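Side-chain contacts in nitrate transport protein (Xanthomonas axonopodis pv. citri, PDB 3KSX), which probably binds alkanesulfonates in the periplasm for uptake by an ABC transporter, and is captured here with the sulfonate buffer MOPS: residues 237-240 with 241-244; 41-44 with 45-49; 250-253 with 254-258; 169-172 with 173-177. All coordinates share one frame; numbering follows the deposited sequence.

Interaction 1 (237-240 with 241-244); sequences QADG and LLER
Gly240 O is gripped by two backbone donors of the next turn, Arg244 N at 2.8 Å and Glu243 N at 3.0 Å from it. The Arg244 bond lies close to the line of the carbonyl, whereas Glu243 N sits above the carbonyl plane, 48° out of it. The turn before is looser: Leu241 N reaches Ala238 O, and Leu242 N reaches Asp239 O (3.3 Å), both only weakly and both spanning three residues. Neither Leu242 N nor Glu243 N makes an i to i+4 bond, and helix 225-244 is kinked there. It belongs to the late part of a two-lobed periplasmic binding protein and packs on helix 40-48, with Ala238 on Ala45 and Leu241 on Leu44 and His48. Small and branched apolar residues suit this inner side. Asp239 is buried too, but its OD2 accepts a hydrogen bond from Ala274 N, while its OD1 lies 4.0 Å from Leu242 CD1 and makes a long, weak ion pair with Arg271. On the outer side Arg244 folds back over the turn. With CG between the backbone N and the carbonyl carbon (chi1 61°) and a bend at chi3, its guanidinium rests with one face over Gly240 CA, which stands 3.2 Å above the plane. Glycine suits this place, since no side chain stands between its backbone and the flat group. Beyond it Arg244 NH2 lies 3.1 Å from Gln237 OE1, the amide and guanidinium planes only 11° apart, but the angle is poor for a hydrogen bond.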
ATOM      1  N   GLN A 237       8.885  -2.595 -14.963  1.00 37.98           N
ATOM      2  CA  GLN A 237       8.348  -2.332 -16.282  1.00 38.83           C
ATOM      3  C   GLN A 237       6.813  -2.220 -16.305  1.00 37.61           C
ATOM      4  O   GLN A 237       6.258  -1.288 -16.942  1.00 37.16           O
ATOM      5  CB  GLN A 237       8.815  -3.404 -17.273  1.00 39.54           C
ATOM      6  CG  GLN A 237      10.329  -3.375 -17.573  1.00 46.28           C
ATOM      7  CD  GLN A 237      10.847  -1.974 -17.911  1.00 54.04           C
ATOM      8  OE1 GLN A 237      10.371  -1.331 -18.873  1.00 59.19           O
ATOM      9  NE2 GLN A 237      11.828  -1.488 -17.120  1.00 54.87           N
ATOM     10  N   ALA A 238       6.122  -3.119 -15.607  1.00 36.95           N
ATOM     11  CA  ALA A 238       4.623  -3.086 -15.524  1.00 36.33           C
ATOM     12  C   ALA A 238       4.080  -1.676 -15.160  1.00 36.52           C
ATOM     13  O   ALA A 238       3.028  -1.193 -15.722  1.00 34.95           O
ATOM     14  CB  ALA A 238       4.106  -4.109 -14.456  1.00 36.04           C
ATOM     15  N   ASP A 239       4.787  -1.014 -14.216  1.00 37.09           N
ATOM     16  CA  ASP A 239       4.348   0.292 -13.743  1.00 36.90           C
ATOM     17  C   ASP A 239       4.286   1.270 -14.911  1.00 37.32           C
ATOM     18  O   ASP A 239       3.443   2.176 -14.931  1.00 36.13           O
ATOM     19  CB  ASP A 239       5.255   0.869 -12.669  1.00 38.66           C
ATOM     20  CG  ASP A 239       4.674   2.164 -12.091  1.00 41.01           C
ATOM     21  OD1 ASP A 239       3.675   2.094 -11.336  1.00 47.01           O
ATOM     22  OD2 ASP A 239       5.172   3.258 -12.444  1.00 43.15           O
ATOM     23  N   GLY A 240       5.203   1.070 -15.859  1.00 35.16           N
ATOM     24  CA  GLY A 240       5.331   1.931 -17.031  1.00 36.10           C
ATOM     25  C   GLY A 240       4.092   1.848 -17.882  1.00 36.21           C
ATOM     26  O   GLY A 240       3.730   2.809 -18.510  1.00 37.17           O
ATOM     27  N   LEU A 241       3.426   0.698 -17.880  1.00 36.31           N
ATOM     28  CA  LEU A 241       2.128   0.538 -18.575  1.00 37.19           C
ATOM     29  C   LEU A 241       1.074   1.641 -18.382  1.00 37.08           C
ATOM     30  O   LEU A 241       0.319   1.991 -19.303  1.00 37.12           O
ATOM     31  CB  LEU A 241       1.501  -0.801 -18.174  1.00 37.02           C
ATOM     32  CG  LEU A 241       2.231  -2.003 -18.787  1.00 37.22           C
ATOM     33  CD1 LEU A 241       1.446  -3.290 -18.645  1.00 31.44           C
ATOM     34  CD2 LEU A 241       2.552  -1.694 -20.267  1.00 34.05           C
ATOM     35  N   LEU A 242       0.981   2.147 -17.168  1.00 37.97           N
ATOM     36  CA  LEU A 242       0.035   3.217 -16.847  1.00 39.58           C
ATOM     37  C   LEU A 242       0.287   4.524 -17.595  1.00 40.87           C
ATOM     38  O   LEU A 242      -0.641   5.328 -17.764  1.00 41.34           O
ATOM     39  CB  LEU A 242       0.061   3.494 -15.337  1.00 39.38           C
ATOM     40  CG  LEU A 242      -0.251   2.348 -14.376  1.00 40.66           C
ATOM     41  CD1 LEU A 242       0.117   2.770 -12.935  1.00 39.81           C
ATOM     42  CD2 LEU A 242      -1.680   1.906 -14.523  1.00 38.38           C
ATOM     43  N   GLU A 243       1.547   4.754 -17.987  1.00 42.21           N
ATOM     44  CA  GLU A 243       1.925   5.877 -18.869  1.00 43.22           C
ATOM     45  C   GLU A 243       2.059   5.460 -20.354  1.00 42.27           C
ATOM     46  O   GLU A 243       1.345   6.000 -21.217  1.00 41.71           O
ATOM     47  CB  GLU A 243       3.240   6.502 -18.390  1.00 43.92           C
ATOM     48  CG  GLU A 243       3.104   7.277 -17.089  1.00 48.70           C
ATOM     49  CD  GLU A 243       2.705   8.757 -17.287  1.00 57.24           C
ATOM     50  OE1 GLU A 243       2.172   9.132 -18.386  1.00 61.78           O
ATOM     51  OE2 GLU A 243       2.930   9.544 -16.315  1.00 59.99           O
ATOM     52  N   ARG A 244       2.965   4.510 -20.639  1.00 41.39           N
ATOM     53  CA  ARG A 244       3.188   4.027 -22.047  1.00 40.91           C
ATOM     54  C   ARG A 244       1.958   3.434 -22.745  1.00 40.66           C
ATOM     55  O   ARG A 244       1.891   3.403 -23.994  1.00 39.90           O
ATOM     56  CB  ARG A 244       4.402   3.071 -22.153  1.00 42.09           C
ATOM     57  CG  ARG A 244       4.365   1.753 -21.353  1.00 45.04           C
ATOM     58  CD  ARG A 244       5.517   0.811 -21.809  1.00 49.50           C
ATOM     59  NE  ARG A 244       6.115   0.038 -20.719  1.00 55.25           N
ATOM     60  CZ  ARG A 244       6.974   0.533 -19.816  1.00 58.72           C
ATOM     61  NH1 ARG A 244       7.341   1.825 -19.831  1.00 61.71           N
ATOM     62  NH2 ARG A 244       7.471  -0.258 -18.874  1.00 57.48           N
TER

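Interaction 2 (41-44 with 45-49); sequences SLVL and AKQHR
Four backbone hydrogen bonds join Ser41-Leu44 to Ala45-His48 in regular alpha-helical order. Ala45 N to Ser41 O and Lys46 N to Leu42 O are both 2.8 Å long, and Gln47 N to Val43 O and His48 N to Leu44 O follow. The helix then closes in a Schellman motif at Arg49, whose positive phi turns the chain away toward helix 50-54.

Van der Waals contacts run alongside these bonds. Gln47 runs beside Val43 in the same direction: chi1 (-49°) sets Gln47 CG 3.1 Å from Val43 O, and the bend at chi2 then turns the amide so that NE2 lies 4.0 Å from Val43 CG1. Leu44 and His48 are paired likewise, Leu44 CD2 being 4.1 Å from His48 NE2, with the imidazole placed obliquely by Leu44 O.

The apolar members suit a helix pressed against its neighbours: Val43 meets Leu253 and Leu42 rests on Tyr35 of strand 30-36, while Gln47 meets Val256 with its aliphatic CG. The helix bonds pair the carbonyls of Leu42, Val43 and Leu44, so their apolar side chains bury no unpaired backbone acceptor with them; the polar ends of Lys46, Gln47 and His48 gather in the last, less buried turn.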
ATOM      1  N   SER A  41      -0.619  -1.388 -11.259  1.00 35.98           N
ATOM      2  CA  SER A  41       0.491  -1.997 -12.018  1.00 36.43           C
ATOM      3  C   SER A  41       0.582  -3.532 -11.852  1.00 35.35           C
ATOM      4  O   SER A  41       0.866  -4.247 -12.831  1.00 32.97           O
ATOM      5  CB  SER A  41       1.811  -1.306 -11.735  1.00 35.99           C
ATOM      6  OG  SER A  41       2.370  -1.801 -10.559  1.00 38.56           O
ATOM      7  N   LEU A  42       0.256  -4.037 -10.645  1.00 34.58           N
ATOM      8  CA  LEU A  42       0.374  -5.484 -10.400  1.00 34.18           C
ATOM      9  C   LEU A  42      -0.766  -6.208 -11.041  1.00 33.03           C
ATOM     10  O   LEU A  42      -0.610  -7.345 -11.525  1.00 31.97           O
ATOM     11  CB  LEU A  42       0.423  -5.781  -8.906  1.00 34.33           C
ATOM     12  CG  LEU A  42       1.586  -5.085  -8.167  1.00 36.70           C
ATOM     13  CD1 LEU A  42       1.732  -5.629  -6.790  1.00 34.35           C
ATOM     14  CD2 LEU A  42       2.870  -5.262  -8.940  1.00 39.32           C
ATOM     15  N   VAL A  43      -1.948  -5.581 -10.989  1.00 34.02           N
ATOM     16  CA  VAL A  43      -3.114  -6.044 -11.760  1.00 34.74           C
ATOM     17  C   VAL A  43      -2.742  -6.173 -13.245  1.00 35.24           C
ATOM     18  O   VAL A  43      -3.045  -7.218 -13.867  1.00 34.65           O
ATOM     19  CB  VAL A  43      -4.446  -5.156 -11.521  1.00 33.83           C
ATOM     20  CG1 VAL A  43      -5.583  -5.594 -12.424  1.00 36.68           C
ATOM     21  CG2 VAL A  43      -4.907  -5.205 -10.034  1.00 35.94           C
ATOM     22  N   LEU A  44      -2.072  -5.161 -13.821  1.00 34.19           N
ATOM     23  CA  LEU A  44      -1.646  -5.275 -15.220  1.00 34.57           C
ATOM     24  C   LEU A  44      -0.615  -6.361 -15.426  1.00 34.34           C
ATOM     25  O   LEU A  44      -0.729  -7.115 -16.384  1.00 35.39           O
ATOM     26  CB  LEU A  44      -1.134  -3.965 -15.802  1.00 32.98           C
ATOM     27  CG  LEU A  44      -2.312  -3.029 -16.024  1.00 34.55           C
ATOM     28  CD1 LEU A  44      -1.753  -1.745 -16.460  1.00 38.81           C
ATOM     29  CD2 LEU A  44      -3.383  -3.567 -17.015  1.00 37.87           C
ATOM     30  N   ALA A  45       0.390  -6.420 -14.557  1.00 33.60           N
ATOM     31  CA  ALA A  45       1.348  -7.525 -14.619  1.00 33.55           C
ATOM     32  C   ALA A  45       0.659  -8.875 -14.588  1.00 32.44           C
ATOM     33  O   ALA A  45       0.977  -9.734 -15.380  1.00 34.51           O
ATOM     34  CB  ALA A  45       2.443  -7.407 -13.534  1.00 34.29           C
ATOM     35  N   LYS A  46      -0.279  -9.053 -13.671  1.00 33.14           N
ATOM     36  CA  LYS A  46      -1.065 -10.267 -13.589  1.00 34.32           C
ATOM     37  C   LYS A  46      -1.795 -10.527 -14.926  1.00 35.16           C
ATOM     38  O   LYS A  46      -1.626 -11.591 -15.526  1.00 34.90           O
ATOM     39  CB  LYS A  46      -2.011 -10.237 -12.377  1.00 33.97           C
ATOM     40  CG  LYS A  46      -2.818 -11.507 -12.171  1.00 35.29           C
ATOM     41  CD  LYS A  46      -3.609 -11.488 -10.849  1.00 33.97           C
ATOM     42  CE  LYS A  46      -4.521 -12.720 -10.788  1.00 36.13           C
ATOM     43  NZ  LYS A  46      -5.187 -13.031 -12.093  1.00 41.52           N
ATOM     44  N   GLN A  47      -2.552  -9.560 -15.430  1.00 36.31           N
ATOM     45  CA  GLN A  47      -3.398  -9.855 -16.558  1.00 37.69           C
ATOM     46  C   GLN A  47      -2.589 -10.024 -17.835  1.00 36.55           C
ATOM     47  O   GLN A  47      -2.975 -10.849 -18.703  1.00 38.53           O
ATOM     48  CB  GLN A  47      -4.530  -8.833 -16.756  1.00 37.97           C
ATOM     49  CG  GLN A  47      -5.376  -8.486 -15.519  1.00 44.22           C
ATOM     50  CD  GLN A  47      -5.742  -9.683 -14.613  1.00 50.54           C
ATOM     51  OE1 GLN A  47      -6.158 -10.747 -15.091  1.00 54.87           O
ATOM     52  NE2 GLN A  47      -5.586  -9.495 -13.285  1.00 49.23           N
ATOM     53  N   HIS A  48      -1.480  -9.298 -17.936  1.00 35.44           N
ATOM     54  CA  HIS A  48      -0.586  -9.395 -19.108  1.00 35.95           C
ATOM     55  C   HIS A  48       0.373 -10.562 -19.099  1.00 33.36           C
ATOM     56  O   HIS A  48       1.141 -10.780 -20.072  1.00 33.42           O
ATOM     57  CB  HIS A  48       0.204  -8.104 -19.276  1.00 36.49           C
ATOM     58  CG  HIS A  48      -0.615  -6.961 -19.809  1.00 42.34           C
ATOM     59  ND1 HIS A  48      -0.055  -5.893 -20.483  1.00 48.16           N
ATOM     60  CD2 HIS A  48      -1.952  -6.730 -19.778  1.00 45.92           C
ATOM     61  CE1 HIS A  48      -1.008  -5.042 -20.827  1.00 48.66           C
ATOM     62  NE2 HIS A  48      -2.171  -5.531 -20.414  1.00 47.17           N
ATOM     63  N   ARG A  49       0.350 -11.293 -17.998  1.00 31.99           N
ATOM     64  CA  ARG A  49       1.215 -12.451 -17.775  1.00 30.58           C
ATOM     65  C   ARG A  49       2.694 -12.151 -17.970  1.00 31.18           C
ATOM     66  O   ARG A  49       3.385 -12.942 -18.553  1.00 30.55           O
ATOM     67  CB  ARG A  49       0.751 -13.644 -18.650  1.00 30.94           C
ATOM     68  CG  ARG A  49      -0.773 -13.811 -18.661  1.00 31.29           C
ATOM     69  CD  ARG A  49      -1.223 -15.143 -19.203  1.00 31.67           C
ATOM     70  NE  ARG A  49      -0.637 -16.294 -18.479  1.00 35.59           N
ATOM     71  CZ  ARG A  49      -1.077 -16.826 -17.336  1.00 37.68           C
ATOM     72  NH1 ARG A  49      -2.124 -16.333 -16.684  1.00 38.86           N
ATOM     73  NH2 ARG A  49      -0.436 -17.883 -16.861  1.00 40.40           N
TER

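Interaction 3 (250-253 with 254-258); sequences IKTL and AQVSG
This is a local contact within the last two turns of an amphipathic alpha-helix, 246-257, which lies at the surface with one side against other helices. Apolar residues mark the inner side: Leu253 is buried against Ser40 and Val264, and Ile250 leans on Pro261, Glu265 and Leu268 of helix 261-269. Regular i to i+4 bonds hold the turns together, Ala254 N to Ile250 O at 2.8 Å, Gln255 N to Lys251 O at 2.9 Å and Val256 N to Thr252 O also at 2.9 Å.

The outer side carries long polar chains. Lys251 and Gln255 run side by side in the same direction, and Lys251 CD comes within 4.0 Å of Gln255 OE1, so it is the aliphatic part of the lysine that passes the amide. Lys251 NZ instead makes a weak bond to Gly248 O, reached through bends at chi2 and chi4. Thr252 suits the border between the two sides: its OG1 also bonds Gly248 O, while its methyl CG2 lies 4.3 Å from Val256 CG2.

At the end of the helix Gly258 takes a positive phi of 70°, a conformation that glycine tolerates easily, and its N bonds back to Ala254 O. Just before it, Ser257 has OG tucked between its own backbone N and carbonyl carbon (chi1 62°). Leu253 O takes the helical bond from Ser257 N (2.9 Å), and this chi1 adds Ser257 OG, whose very short 2.5 Å separation is of doubtful exactness; Ser257 OG in turn accepts a hydrogen bond from Leu259 N.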
ATOM      1  N   ILE A 250      -6.521   1.755 -18.924  1.00 39.17           N
ATOM      2  CA  ILE A 250      -7.792   2.133 -18.330  1.00 39.87           C
ATOM      3  C   ILE A 250      -8.851   1.081 -18.626  1.00 40.76           C
ATOM      4  O   ILE A 250      -9.595   0.671 -17.729  1.00 39.92           O
ATOM      5  CB  ILE A 250      -8.303   3.493 -18.858  1.00 39.54           C
ATOM      6  CG1 ILE A 250      -7.350   4.642 -18.480  1.00 40.24           C
ATOM      7  CG2 ILE A 250      -9.727   3.765 -18.397  1.00 39.78           C
ATOM      8  CD1 ILE A 250      -7.492   5.903 -19.441  1.00 44.25           C
ATOM      9  N   LYS A 251      -8.955   0.651 -19.883  1.00 42.95           N
ATOM     10  CA  LYS A 251     -10.067  -0.253 -20.207  1.00 44.35           C
ATOM     11  C   LYS A 251      -9.867  -1.587 -19.529  1.00 43.74           C
ATOM     12  O   LYS A 251     -10.844  -2.165 -19.068  1.00 44.05           O
ATOM     13  CB  LYS A 251     -10.352  -0.400 -21.718  1.00 46.24           C
ATOM     14  CG  LYS A 251      -9.299  -1.188 -22.493  1.00 51.12           C
ATOM     15  CD  LYS A 251      -9.651  -2.688 -22.719  1.00 55.39           C
ATOM     16  CE  LYS A 251      -8.368  -3.543 -23.059  1.00 58.67           C
ATOM     17  NZ  LYS A 251      -7.204  -2.866 -23.804  1.00 56.80           N
ATOM     18  N   THR A 252      -8.614  -2.058 -19.419  1.00 41.95           N
ATOM     19  CA  THR A 252      -8.302  -3.348 -18.759  1.00 40.41           C
ATOM     20  C   THR A 252      -8.578  -3.328 -17.286  1.00 40.10           C
ATOM     21  O   THR A 252      -9.229  -4.235 -16.786  1.00 38.86           O
ATOM     22  CB  THR A 252      -6.833  -3.818 -18.987  1.00 41.12           C
ATOM     23  OG1 THR A 252      -6.605  -3.967 -20.398  1.00 38.07           O
ATOM     24  CG2 THR A 252      -6.541  -5.136 -18.239  1.00 40.96           C
ATOM     25  N   LEU A 253      -8.047  -2.308 -16.599  1.00 39.14           N
ATOM     26  CA  LEU A 253      -8.336  -2.050 -15.195  1.00 38.49           C
ATOM     27  C   LEU A 253      -9.834  -1.875 -14.913  1.00 39.29           C
ATOM     28  O   LEU A 253     -10.321  -2.386 -13.902  1.00 39.13           O
ATOM     29  CB  LEU A 253      -7.531  -0.846 -14.680  1.00 36.87           C
ATOM     30  CG  LEU A 253      -6.010  -1.051 -14.780  1.00 37.42           C
ATOM     31  CD1 LEU A 253      -5.211   0.265 -14.620  1.00 32.30           C
ATOM     32  CD2 LEU A 253      -5.561  -2.148 -13.779  1.00 35.47           C
ATOM     33  N   ALA A 254     -10.538  -1.142 -15.789  1.00 39.94           N
ATOM     34  CA  ALA A 254     -11.972  -0.991 -15.684  1.00 41.71           C
ATOM     35  C   ALA A 254     -12.609  -2.406 -15.749  1.00 43.95           C
ATOM     36  O   ALA A 254     -13.388  -2.801 -14.870  1.00 44.35           O
ATOM     37  CB  ALA A 254     -12.491  -0.070 -16.821  1.00 40.67           C
ATOM     38  N   GLN A 255     -12.193  -3.173 -16.759  1.00 45.75           N
ATOM     39  CA  GLN A 255     -12.722  -4.504 -17.041  1.00 47.73           C
ATOM     40  C   GLN A 255     -12.570  -5.398 -15.845  1.00 48.00           C
ATOM     41  O   GLN A 255     -13.522  -6.071 -15.441  1.00 49.42           O
ATOM     42  CB  GLN A 255     -11.956  -5.107 -18.197  1.00 47.76           C
ATOM     43  CG  GLN A 255     -12.728  -6.116 -18.983  1.00 52.54           C
ATOM     44  CD  GLN A 255     -12.254  -6.153 -20.428  1.00 59.18           C
ATOM     45  OE1 GLN A 255     -12.331  -5.134 -21.145  1.00 61.48           O
ATOM     46  NE2 GLN A 255     -11.744  -7.322 -20.870  1.00 60.54           N
ATOM     47  N   VAL A 256     -11.361  -5.403 -15.288  1.00 47.90           N
ATOM     48  CA  VAL A 256     -11.005  -6.280 -14.183  1.00 47.96           C
ATOM     49  C   VAL A 256     -11.657  -5.848 -12.877  1.00 48.22           C
ATOM     50  O   VAL A 256     -12.319  -6.635 -12.218  1.00 48.59           O
ATOM     51  CB  VAL A 256      -9.466  -6.367 -14.022  1.00 48.64           C
ATOM     52  CG1 VAL A 256      -9.100  -6.966 -12.695  1.00 48.20           C
ATOM     53  CG2 VAL A 256      -8.858  -7.162 -15.198  1.00 47.90           C
ATOM     54  N   SER A 257     -11.480  -4.597 -12.492  1.00 48.20           N
ATOM     55  CA  SER A 257     -12.042  -4.120 -11.243  1.00 48.30           C
ATOM     56  C   SER A 257     -13.574  -3.948 -11.304  1.00 48.79           C
ATOM     57  O   SER A 257     -14.228  -3.922 -10.265  1.00 48.76           O
ATOM     58  CB  SER A 257     -11.439  -2.771 -10.942  1.00 48.47           C
ATOM     59  OG  SER A 257     -11.796  -1.887 -11.989  1.00 45.30           O
ATOM     60  N   GLY A 258     -14.128  -3.772 -12.510  1.00 48.90           N
ATOM     61  CA  GLY A 258     -15.556  -3.413 -12.669  1.00 48.81           C
ATOM     62  C   GLY A 258     -15.895  -1.986 -12.219  1.00 48.74           C
ATOM     63  O   GLY A 258     -17.065  -1.626 -12.009  1.00 48.86           O
TER

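Interaction 4 (169-172 with 173-177); sequences NARA and AFAAG
Arg171 sends CG to the far side of CA from its backbone N (chi1 165°) and then bends at chi2 (83°), which carries the guanidinium along the helix toward the next turn. Phe174 adopts a similar first torsion, -168°, and the two side chains come together at Arg171 NH1, 3.8 Å from Phe174 CD1. The approach is oblique, and it is a packing contact of one nitrogen with one rim carbon. Arg171 NH1 also comes to 3.6 Å from Ala175 CB. A methyl suits this place, being small enough to leave the arginine room to lie across the turn.

Underneath, the backbone is an ordinary alpha-helix: Ala173 N to Asn169 O, Phe174 N to Ala170 O (2.9 Å) and Ala175 N to Arg171 O (3.0 Å) are bonded in sequence. Ala176 N still reaches Ala172 O at 3.0 Å, after which Gly177, with its positive phi, ends the helix in a Schellman motif and bonds back through its N to Phe174 O. Glycine accommodates that turn readily. The side chain of Ala173 is about 4 Å from a bound sulfate ion, probably from the crystallisation liquor.

Helix 167-175 packs on two elements of its lobe: Arg171 and Phe174 both touch Leu192 of helix 188-194, where Arg171 also meets Trp188, and Ala170 and Arg171 rest on Trp182 of strand 181-185.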
ATOM      1  N   ASN A 169     -14.810  -3.550   4.514  1.00 25.73           N
ATOM      2  CA  ASN A 169     -15.655  -3.365   5.692  1.00 25.41           C
ATOM      3  C   ASN A 169     -15.824  -1.937   6.116  1.00 24.35           C
ATOM      4  O   ASN A 169     -16.908  -1.543   6.605  1.00 22.80           O
ATOM      5  CB  ASN A 169     -15.189  -4.177   6.865  1.00 25.88           C
ATOM      6  CG  ASN A 169     -15.299  -5.642   6.597  1.00 30.12           C
ATOM      7  OD1 ASN A 169     -16.097  -6.071   5.740  1.00 31.91           O
ATOM      8  ND2 ASN A 169     -14.454  -6.409   7.252  1.00 33.17           N
ATOM      9  N   ALA A 170     -14.754  -1.166   5.945  1.00 22.39           N
ATOM     10  CA  ALA A 170     -14.824   0.263   6.132  1.00 21.50           C
ATOM     11  C   ALA A 170     -15.760   0.926   5.118  1.00 22.33           C
ATOM     12  O   ALA A 170     -16.490   1.827   5.466  1.00 22.77           O
ATOM     13  CB  ALA A 170     -13.394   0.918   6.120  1.00 20.70           C
ATOM     14  N   ARG A 171     -15.783   0.462   3.859  1.00 23.56           N
ATOM     15  CA  ARG A 171     -16.638   1.079   2.845  1.00 25.14           C
ATOM     16  C   ARG A 171     -18.042   0.824   3.266  1.00 25.00           C
ATOM     17  O   ARG A 171     -18.872   1.667   3.094  1.00 23.03           O
ATOM     18  CB  ARG A 171     -16.452   0.372   1.509  1.00 24.16           C
ATOM     19  CG  ARG A 171     -17.553   0.701   0.501  1.00 32.27           C
ATOM     20  CD  ARG A 171     -17.178   1.985  -0.147  1.00 35.63           C
ATOM     21  NE  ARG A 171     -18.296   2.604  -0.926  1.00 41.48           N
ATOM     22  CZ  ARG A 171     -19.266   3.374  -0.403  1.00 40.17           C
ATOM     23  NH1 ARG A 171     -19.327   3.587   0.901  1.00 35.63           N
ATOM     24  NH2 ARG A 171     -20.181   3.934  -1.190  1.00 44.71           N
ATOM     25  N   ALA A 172     -18.298  -0.329   3.871  1.00 25.80           N
ATOM     26  CA  ALA A 172     -19.703  -0.652   4.228  1.00 26.57           C
ATOM     27  C   ALA A 172     -20.136   0.145   5.430  1.00 27.51           C
ATOM     28  O   ALA A 172     -21.304   0.627   5.450  1.00 26.34           O
ATOM     29  CB  ALA A 172     -19.922  -2.106   4.418  1.00 27.05           C
ATOM     30  N   ALA A 173     -19.233   0.308   6.426  1.00 26.13           N
ATOM     31  CA  ALA A 173     -19.507   1.168   7.607  1.00 26.20           C
ATOM     32  C   ALA A 173     -19.739   2.631   7.190  1.00 26.24           C
ATOM     33  O   ALA A 173     -20.597   3.343   7.749  1.00 26.44           O
ATOM     34  CB  ALA A 173     -18.363   1.082   8.595  1.00 25.63           C
ATOM     35  N   PHE A 174     -18.967   3.071   6.221  1.00 25.23           N
ATOM     36  CA  PHE A 174     -19.081   4.457   5.663  1.00 25.84           C
ATOM     37  C   PHE A 174     -20.473   4.591   5.012  1.00 24.73           C
ATOM     38  O   PHE A 174     -21.166   5.555   5.314  1.00 25.57           O
ATOM     39  CB  PHE A 174     -17.977   4.704   4.596  1.00 25.66           C
ATOM     40  CG  PHE A 174     -17.797   6.150   4.172  1.00 24.59           C
ATOM     41  CD1 PHE A 174     -18.501   6.653   3.076  1.00 25.82           C
ATOM     42  CD2 PHE A 174     -16.889   6.988   4.831  1.00 23.50           C
ATOM     43  CE1 PHE A 174     -18.310   7.954   2.691  1.00 23.69           C
ATOM     44  CE2 PHE A 174     -16.747   8.291   4.463  1.00 24.46           C
ATOM     45  CZ  PHE A 174     -17.468   8.755   3.370  1.00 25.91           C
ATOM     46  N   ALA A 175     -20.855   3.633   4.156  1.00 25.51           N
ATOM     47  CA  ALA A 175     -22.209   3.601   3.479  1.00 26.63           C
ATOM     48  C   ALA A 175     -23.343   3.607   4.473  1.00 28.39           C
ATOM     49  O   ALA A 175     -24.386   4.228   4.223  1.00 29.27           O
ATOM     50  CB  ALA A 175     -22.366   2.434   2.534  1.00 27.71           C
ATOM     51  N   ALA A 176     -23.139   2.969   5.599  1.00 27.48           N
ATOM     52  CA  ALA A 176     -24.133   2.863   6.632  1.00 26.98           C
ATOM     53  C   ALA A 176     -24.151   4.015   7.636  1.00 25.97           C
ATOM     54  O   ALA A 176     -24.929   3.999   8.548  1.00 26.95           O
ATOM     55  CB  ALA A 176     -23.958   1.481   7.342  1.00 28.58           C
ATOM     56  N   GLY A 177     -23.265   4.998   7.536  1.00 23.27           N
ATOM     57  CA  GLY A 177     -23.307   6.193   8.423  1.00 25.06           C
ATOM     58  C   GLY A 177     -22.659   5.972   9.777  1.00 25.46           C
ATOM     59  O   GLY A 177     -22.835   6.744  10.694  1.00 27.35           O
TER

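In the fold
Interactions 1, 2 and 3 form one cluster of helices, with interaction 2 about 10 Å from interaction 1 and 11 Å from interaction 3, centre to centre. Helix 40-48 touches both of the others, Leu44 CD1 lying 3.8 Å from Leu241 CB and Leu44 CD2 3.7 Å from Thr252 CG2, and the consecutive helices 225-244 and 246-257 meet where Leu242 CD2 is 3.9 Å from Leu253 CD1. Interaction 4 stands apart, on a helix beside the other sheet; its nearest atoms are about 12 Å from interaction 3 and about 21 Å from interaction 1. In periplasmic binding proteins the ligand lies in the cleft between two such lobes; these contacts are local packing of helices within the lobes.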